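Local coordinates for hypothetical protein (Psychrobacter arcticus, PDB 2I9W) that is of unknown function but binds two zinc ions, each through four cysteines, in small domains joined to a central NTF2-like domain, at residues 99-105 and 117-123. Numbering follows the deposited sequence.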
loop_
_atom_site.group_PDB
_atom_site.type_symbol
_atom_site.label_atom_id
_atom_site.label_comp_id
_atom_site.label_asym_id
_atom_site.label_seq_id
_atom_site.Cartn_x
_atom_site.Cartn_y
_atom_site.Cartn_z
ATOM N N ALA A 99 11.283 -10.629 -3.929
ATOM C CA ALA A 99 11.065 -11.989 -4.439
ATOM C C ALA A 99 9.622 -12.463 -4.442
ATOM O O ALA A 99 9.364 -13.629 -4.754
ATOM C CB ALA A 99 11.917 -12.992 -3.637
ATOM N N GLY A 100 8.678 -11.585 -4.136
ATOM C CA GLY A 100 7.283 -11.944 -4.191
ATOM C C GLY A 100 6.421 -11.456 -3.034
ATOM O O GLY A 100 6.905 -10.909 -2.046
ATOM N N LEU A 101 5.133 -11.716 -3.168
ATOM C CA LEU A 101 4.065 -11.312 -2.254
ATOM C C LEU A 101 3.082 -12.443 -1.997
ATOM O O LEU A 101 2.645 -13.123 -2.932
ATOM C CB LEU A 101 3.297 -10.107 -2.829
ATOM C CG LEU A 101 2.157 -9.559 -1.945
ATOM C CD1 LEU A 101 2.767 -8.920 -0.665
ATOM C CD2 LEU A 101 1.212 -8.593 -2.752
ATOM N N GLU A 102 2.771 -12.656 -0.724
ATOM C CA GLU A 102 1.710 -13.553 -0.307
ATOM C C GLU A 102 0.725 -12.770 0.549
ATOM O O GLU A 102 1.066 -12.311 1.645
ATOM C CB GLU A 102 2.301 -14.684 0.510
ATOM C CG GLU A 102 1.272 -15.628 1.086
ATOM C CD GLU A 102 1.880 -16.748 1.945
ATOM O OE1 GLU A 102 3.096 -16.704 2.286
ATOM O OE2 GLU A 102 1.128 -17.694 2.239
ATOM N N VAL A 103 -0.520 -12.656 0.087
ATOM C CA VAL A 103 -1.547 -12.000 0.881
ATOM C C VAL A 103 -2.148 -13.108 1.765
ATOM O O VAL A 103 -2.711 -14.114 1.264
ATOM C CB VAL A 103 -2.614 -11.218 0.019
ATOM C CG1 VAL A 103 -3.710 -10.666 0.936
ATOM C CG2 VAL A 103 -1.989 -10.095 -0.804
ATOM N N VAL A 104 -1.959 -12.944 3.072
ATOM C CA VAL A 104 -2.453 -13.906 4.061
ATOM C C VAL A 104 -3.938 -13.679 4.341
ATOM O O VAL A 104 -4.735 -14.649 4.395
ATOM C CB VAL A 104 -1.623 -13.853 5.343
ATOM C CG1 VAL A 104 -2.220 -14.787 6.436
ATOM C CG2 VAL A 104 -0.151 -14.167 5.042
ATOM N N ALA A 105 -4.357 -12.430 4.513
ATOM C CA ALA A 105 -5.741 -12.162 4.934
ATOM C C ALA A 105 -6.079 -10.726 4.636
ATOM O O ALA A 105 -5.202 -9.864 4.642
ATOM C CB ALA A 105 -5.933 -12.446 6.437
ATOM N N VAL A 117 -4.893 -5.626 5.940
ATOM C CA VAL A 117 -4.324 -6.619 5.025
ATOM C C VAL A 117 -3.080 -7.160 5.733
ATOM O O VAL A 117 -2.159 -6.389 6.097
ATOM C CB VAL A 117 -3.868 -5.987 3.693
ATOM C CG1 VAL A 117 -3.305 -7.055 2.732
ATOM C CG2 VAL A 117 -5.016 -5.175 3.062
ATOM N N GLU A 118 -3.041 -8.483 5.899
ATOM C CA GLU A 118 -1.890 -9.210 6.451
ATOM C C GLU A 118 -1.201 -9.849 5.250
ATOM O O GLU A 118 -1.851 -10.500 4.434
ATOM C CB GLU A 118 -2.357 -10.301 7.423
ATOM C CG GLU A 118 -1.244 -11.138 8.014
ATOM C CD GLU A 118 -1.696 -12.297 8.873
ATOM O OE1 GLU A 118 -2.903 -12.422 9.184
ATOM O OE2 GLU A 118 -0.816 -13.120 9.231
ATOM N N PHE A 119 0.105 -9.687 5.155
ATOM C CA PHE A 119 0.843 -10.217 4.018
ATOM C C PHE A 119 2.297 -10.534 4.346
ATOM O O PHE A 119 2.831 -10.107 5.392
ATOM C CB PHE A 119 0.763 -9.212 2.865
ATOM C CG PHE A 119 1.471 -7.925 3.152
ATOM C CD1 PHE A 119 0.803 -6.871 3.778
ATOM C CD2 PHE A 119 2.809 -7.759 2.832
ATOM C CE1 PHE A 119 1.478 -5.691 4.039
ATOM C CE2 PHE A 119 3.502 -6.541 3.113
ATOM C CZ PHE A 119 2.814 -5.511 3.691
ATOM N N LYS A 120 2.924 -11.322 3.482
ATOM C CA LYS A 120 4.343 -11.583 3.548
ATOM C C LYS A 120 4.980 -11.057 2.280
ATOM O O LYS A 120 4.579 -11.435 1.166
ATOM C CB LYS A 120 4.616 -13.088 3.681
ATOM C CG LYS A 120 4.139 -13.648 4.996
ATOM C CD LYS A 120 4.397 -15.130 5.173
ATOM C CE LYS A 120 3.839 -15.545 6.525
ATOM N NZ LYS A 120 4.244 -16.904 6.958
ATOM N N ALA A 121 5.934 -10.161 2.452
ATOM C CA ALA A 121 6.723 -9.642 1.328
ATOM C C ALA A 121 8.096 -10.299 1.337
ATOM O O ALA A 121 8.852 -10.153 2.300
ATOM C CB ALA A 121 6.879 -8.125 1.425
ATOM N N TYR A 122 8.426 -11.027 0.260
ATOM C CA TYR A 122 9.593 -11.876 0.254
ATOM C C TYR A 122 10.762 -11.139 -0.328
ATOM O O TYR A 122 10.595 -10.284 -1.174
ATOM C CB TYR A 122 9.350 -13.162 -0.562
ATOM C CG TYR A 122 8.373 -14.102 0.103
ATOM C CD1 TYR A 122 7.009 -13.919 -0.042
ATOM C CD2 TYR A 122 8.816 -15.196 0.845
ATOM C CE1 TYR A 122 6.074 -14.795 0.559
ATOM C CE2 TYR A 122 7.889 -16.063 1.476
ATOM C CZ TYR A 122 6.522 -15.842 1.318
ATOM O OH TYR A 122 5.613 -16.709 1.896
ATOM N N PHE A 123 11.964 -11.448 0.132
ATOM C CA PHE A 123 13.136 -10.858 -0.484
ATOM C C PHE A 123 14.321 -11.794 -0.362
ATOM O O PHE A 123 14.305 -12.724 0.433
ATOM C CB PHE A 123 13.431 -9.468 0.111
ATOM C CG PHE A 123 13.680 -9.480 1.601
ATOM C CD1 PHE A 123 12.600 -9.408 2.495
ATOM C CD2 PHE A 123 14.962 -9.568 2.100
ATOM C CE1 PHE A 123 12.805 -9.445 3.841
ATOM C CE2 PHE A 123 15.175 -9.587 3.461
ATOM C CZ PHE A 123 14.089 -9.515 4.330
#
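Two neighbouring strands of the antiparallel sheet in the NTF2-like (cystatin-like) domain pair here as a beta hairpin, interrupted by a classic beta bulge. Follow the ladder through its middle: E102 and K120 form a hydrogen-bonded pair, K120 N giving to E102 O (2.8 Å) and E102 N to K120 O (2.9 Å). The latter oxygen also takes a CA-H...O contact from L101. Next comes the bulge, where V104 and A105 both face E118. V104 N (2.8 Å) and A105 N (3.2 Å) share the single acceptor E118 O, and E118 N returns a bond to A105 O at 2.9 Å. Towards the other end, Y122 N bonds G100 O and A99 N bonds Y122 O. The backbone groups of V117, F119, A121 and F123 turn the other way and hydrogen-bond to S136, E134, H132 and Q130 of strand 128-142. L101, on an edge strand of the sheet, is instead backbone hydrogen-bonded to I13 of the N-terminal zinc-binding region, and its side chain lies about 4 Å from that of zinc ligand C11. On the same face, L101 CD1 packs 3.7 Å from F119 CD2. On the opposite face, E118 OE2 is hydrogen-bonded to H133 NE2, while Y122 OH donates to E102 OE1 at just 2.5 Å.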